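Local coordinates for Dps family DNA-binding stress response protein (Thermosynechococcus elongatus, PDB 2C41), which probably binds and oxidises iron and associates with DNA as a twelve-subunit, ferritin-like protein of the cyanobacterial stress response, at residues Q92-V95 with K96-I99; L131-R134 with L135-H139. One frame throughout, in Å; residues are numbered along the deposited sequence.

Interaction 1 of 2, residues Q92-V95 with K96-I99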
loop_
_atom_site.group_PDB
_atom_site.type_symbol
_atom_site.label_atom_id
_atom_site.label_comp_id
_atom_site.label_asym_id
_atom_site.label_seq_id
_atom_site.Cartn_x
_atom_site.Cartn_y
_atom_site.Cartn_z
ATOM N N GLN C 92 40.233 -13.403 -7.145
ATOM C CA GLN C 92 39.442 -14.300 -6.309
ATOM C C GLN C 92 39.737 -14.020 -4.835
ATOM O O GLN C 92 40.895 -13.938 -4.429
ATOM C CB GLN C 92 39.746 -15.762 -6.658
ATOM C CG GLN C 92 39.555 -16.116 -8.134
ATOM C CD GLN C 92 38.104 -16.366 -8.517
ATOM O OE1 GLN C 92 37.343 -16.987 -7.770
ATOM N NE2 GLN C 92 37.719 -15.904 -9.702
ATOM N N LEU C 93 38.679 -13.854 -4.047
ATOM C CA LEU C 93 38.811 -13.525 -2.628
ATOM C C LEU C 93 37.993 -14.487 -1.780
ATOM O O LEU C 93 36.926 -14.948 -2.208
ATOM C CB LEU C 93 38.312 -12.102 -2.357
ATOM C CG LEU C 93 38.883 -10.916 -3.147
ATOM C CD1 LEU C 93 38.130 -9.642 -2.774
ATOM C CD2 LEU C 93 40.372 -10.756 -2.900
ATOM N N THR C 94 38.474 -14.772 -0.571
ATOM C CA THR C 94 37.645 -15.476 0.405
ATOM C C THR C 94 36.594 -14.507 0.923
ATOM O O THR C 94 36.721 -13.282 0.746
ATOM C CB THR C 94 38.454 -15.999 1.615
ATOM O OG1 THR C 94 38.930 -14.891 2.395
ATOM C CG2 THR C 94 39.637 -16.881 1.169
ATOM N N VAL C 95 35.560 -15.037 1.568
ATOM C CA VAL C 95 34.554 -14.179 2.194
ATOM C C VAL C 95 35.204 -13.246 3.229
ATOM O O VAL C 95 34.906 -12.047 3.260
ATOM C CB VAL C 95 33.386 -15.002 2.800
ATOM C CG1 VAL C 95 32.370 -14.090 3.435
ATOM C CG2 VAL C 95 32.709 -15.833 1.713
ATOM N N LYS C 96 36.101 -13.792 4.056
ATOM C CA LYS C 96 36.821 -12.972 5.037
ATOM C C LYS C 96 37.541 -11.802 4.358
ATOM O O LYS C 96 37.455 -10.666 4.824
ATOM C CB LYS C 96 37.810 -13.822 5.840
ATOM C CG LYS C 96 38.628 -13.018 6.846
ATOM C CD LYS C 96 39.418 -13.924 7.769
ATOM C CE LYS C 96 40.060 -13.104 8.873
ATOM N NZ LYS C 96 40.160 -13.893 10.132
ATOM N N GLN C 97 38.242 -12.094 3.261
ATOM C CA GLN C 97 38.949 -11.072 2.486
ATOM C C GLN C 97 38.012 -10.009 1.915
ATOM O O GLN C 97 38.350 -8.832 1.897
ATOM C CB GLN C 97 39.765 -11.707 1.356
ATOM C CG GLN C 97 41.074 -12.308 1.845
ATOM C CD GLN C 97 41.784 -13.162 0.800
ATOM O OE1 GLN C 97 41.166 -13.696 -0.132
ATOM N NE2 GLN C 97 43.103 -13.312 0.970
ATOM N N MET C 98 36.845 -10.429 1.434
ATOM C CA MET C 98 35.847 -9.475 0.923
ATOM C C MET C 98 35.442 -8.481 2.006
ATOM O O MET C 98 35.389 -7.267 1.774
ATOM C CB MET C 98 34.587 -10.207 0.449
ATOM C CG MET C 98 34.783 -11.051 -0.796
ATOM S SD MET C 98 33.266 -11.972 -1.145
ATOM C CE MET C 98 33.926 -13.188 -2.286
ATOM N N ILE C 99 35.147 -9.014 3.183
ATOM C CA ILE C 99 34.739 -8.207 4.335
ATOM C C ILE C 99 35.857 -7.245 4.770
ATOM O O ILE C 99 35.597 -6.062 4.999
ATOM C CB ILE C 99 34.227 -9.093 5.489
ATOM C CG1 ILE C 99 32.958 -9.848 5.038
ATOM C CG2 ILE C 99 33.925 -8.246 6.732
ATOM C CD1 ILE C 99 32.379 -10.803 6.078
#
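T94 and Q97 form a capping box at the start of helix 95-122, with T94 as the N-cap. The side chain of Q97 runs back over this residue. Q97 CB lies 3.5 Å from T94 OG1, and CG remains against the same hydroxyl oxygen. With CG anti to the carbonyl carbon (chi1 -79°) and the chain extended beyond it, the amide reaches past the N-terminal end of the helix. There OE1 accepts from T94 N at 2.9 Å, in a nearly straight bond (168° at the hydrogen) whose donor is tilted slightly from the amide plane; OE1 also rests 3.4 Å from L93 CA. The return bond runs from Q97 N to T94 OG1, 3.0 Å, and gives a first-turn N-H an acceptor that no preceding helical turn supplies. T94 O then receives M98 N, beginning the regular helical bonding. Beside the box, L93 CB approaches M98 CG at 4.0 Å, while the M98 methyl CE lies near L93 O. V95 and I99 face the bundle, where V95 meets L44 and I99 meets F48 of helix 41-68; M98 packs on Y32 and L35 of helix 6-35, and I99 also reaches L146 and F149 of helix 126-149.

Interaction 2 of 2, residues L131-R134 with L135-H139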
loop_
_atom_site.group_PDB
_atom_site.type_symbol
_atom_site.label_atom_id
_atom_site.label_comp_id
_atom_site.label_asym_id
_atom_site.label_seq_id
_atom_site.Cartn_x
_atom_site.Cartn_y
_atom_site.Cartn_z
ATOM N N LEU C 131 25.371 16.965 3.242
ATOM C CA LEU C 131 25.330 15.749 2.446
ATOM C C LEU C 131 26.382 14.760 2.952
ATOM O O LEU C 131 26.062 13.609 3.250
ATOM C CB LEU C 131 25.537 16.069 0.957
ATOM C CG LEU C 131 25.522 14.895 -0.028
ATOM C CD1 LEU C 131 24.238 14.081 0.084
ATOM C CD2 LEU C 131 25.723 15.399 -1.453
ATOM N N TYR C 132 27.625 15.222 3.083
ATOM C CA TYR C 132 28.697 14.366 3.587
ATOM C C TYR C 132 28.432 13.890 5.013
ATOM O O TYR C 132 28.744 12.746 5.367
ATOM C CB TYR C 132 30.046 15.097 3.526
ATOM C CG TYR C 132 30.599 15.275 2.126
ATOM C CD1 TYR C 132 31.199 16.477 1.741
ATOM C CD2 TYR C 132 30.531 14.240 1.186
ATOM C CE1 TYR C 132 31.706 16.644 0.460
ATOM C CE2 TYR C 132 31.037 14.398 -0.097
ATOM C CZ TYR C 132 31.626 15.603 -0.450
ATOM O OH TYR C 132 32.142 15.742 -1.711
ATOM N N THR C 133 27.865 14.781 5.824
ATOM C CA THR C 133 27.565 14.489 7.230
ATOM C C THR C 133 26.509 13.388 7.358
ATOM O O THR C 133 26.620 12.513 8.218
ATOM C CB THR C 133 27.141 15.750 7.979
ATOM O OG1 THR C 133 28.230 16.683 7.977
ATOM C CG2 THR C 133 26.766 15.436 9.436
ATOM N N ARG C 134 25.497 13.431 6.494
ATOM C CA ARG C 134 24.469 12.383 6.463
ATOM C C ARG C 134 25.029 11.062 5.925
ATOM O O ARG C 134 24.865 10.000 6.540
ATOM C CB ARG C 134 23.260 12.842 5.636
ATOM C CG ARG C 134 22.209 11.747 5.396
ATOM C CD ARG C 134 20.885 12.308 4.893
ATOM N NE ARG C 134 21.034 13.168 3.717
ATOM C CZ ARG C 134 21.168 12.740 2.459
ATOM N NH1 ARG C 134 21.292 13.630 1.478
ATOM N NH2 ARG C 134 21.163 11.438 2.166
ATOM N N LEU C 135 25.688 11.130 4.771
ATOM C CA LEU C 135 26.173 9.922 4.108
ATOM C C LEU C 135 27.218 9.170 4.924
ATOM O O LEU C 135 27.240 7.936 4.929
ATOM C CB LEU C 135 26.713 10.231 2.704
ATOM C CG LEU C 135 25.725 10.784 1.660
ATOM C CD1 LEU C 135 26.393 10.797 0.280
ATOM C CD2 LEU C 135 24.410 9.997 1.646
ATOM N N VAL C 136 28.081 9.903 5.620
ATOM C CA VAL C 136 29.143 9.244 6.388
ATOM C C VAL C 136 28.578 8.310 7.476
ATOM O O VAL C 136 29.187 7.292 7.796
ATOM C CB VAL C 136 30.191 10.261 6.922
ATOM C CG1 VAL C 136 29.691 10.962 8.177
ATOM C CG2 VAL C 136 31.540 9.578 7.176
ATOM N N GLN C 137 27.396 8.637 8.009
ATOM C CA GLN C 137 26.773 7.808 9.047
ATOM C C GLN C 137 26.368 6.437 8.503
ATOM O O GLN C 137 26.462 5.427 9.202
ATOM C CB GLN C 137 25.581 8.532 9.682
ATOM C CG GLN C 137 25.996 9.826 10.391
ATOM C CD GLN C 137 24.820 10.694 10.779
ATOM O OE1 GLN C 137 24.620 11.797 10.226
ATOM N NE2 GLN C 137 24.015 10.200 11.713
ATOM N N THR C 138 25.928 6.408 7.246
ATOM C CA THR C 138 25.614 5.137 6.586
ATOM C C THR C 138 26.890 4.295 6.423
ATOM O O THR C 138 26.891 3.098 6.698
ATOM C CB THR C 138 24.897 5.388 5.248
ATOM O OG1 THR C 138 23.616 5.967 5.534
ATOM C CG2 THR C 138 24.705 4.095 4.471
ATOM N N HIS C 139 27.979 4.932 6.002
ATOM C CA HIS C 139 29.272 4.240 5.932
ATOM C C HIS C 139 29.724 3.710 7.294
ATOM O O HIS C 139 30.256 2.592 7.399
ATOM C CB HIS C 139 30.327 5.148 5.303
ATOM C CG HIS C 139 30.291 5.132 3.811
ATOM N ND1 HIS C 139 29.736 6.148 3.061
ATOM C CD2 HIS C 139 30.702 4.194 2.929
ATOM C CE1 HIS C 139 29.830 5.843 1.778
ATOM N NE2 HIS C 139 30.406 4.660 1.673
#
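L131 O accepts L135 N at 2.9 Å, and the side chain of L135 folds over the same carbonyl. This is an i to i+4 contact within helix 126-149, the last long helix of the ferritin-like four-helix bundle. The bond is nearly straight, 170° at the hydrogen. L135 CG sits 3.3 Å from L131 O because it lies anti to its own carbonyl carbon (chi1 -63°), which turns it back along the helix. From there the two leucines meet through their methyl ends, L135 CD1 approaching L131 CD1 at 3.9 Å.

One residue further on, V136 N donates to Y132 O from a position tilted out of the carbonyl plane. The valine also leans on the next carbonyl along the helix, its methyl CG1 lying 3.4 Å from T133 O. The tyrosine ring points elsewhere, into the bundle, where its hydroxyl is hydrogen-bonded to T14 of helix 6-35. On the side of V136 and Q137, I126 and G127 of a neighbouring subunit pack against these residues. The bond from Q137 N to R134 O is longer and bent, with the donor well above the carbonyl plane.

R134 leaves the helix in an extended course and bends at chi3 (53°), bringing its guanidinium back beside L135. E61 of helix 41-68, on which L135 also packs, forms a salt bridge with NH1 that should help fix the group in this folded position, while R65 of the same helix meets L131. R134 NH2 approaches the L135 methyl CD2 obliquely, at 3.6 Å.

Overall arrangement
Interactions 1 and 2 lie on consecutive long helices, 95-122 and 126-149, on opposite sides of the chain's centre. Their centres are 25 Å apart and their nearest atoms about 10 Å, so they do not touch. The first initiates its helix near one end of the bundle, 18 Å from the chain centre; the second lies within a helix, 10 Å from that centre. Helix 41-68 is common to both, meeting V95 and I99 in interaction 1 and L131, L135 and T138 in interaction 2. Each also borders other subunits of the dodecamer: D154, G155 and L156 of one meet 92-99, I126, G127 and D130 of another 131-139. A triethylene glycol, probably from the crystallisation liquor, lies about 3 Å from the R134 side chain.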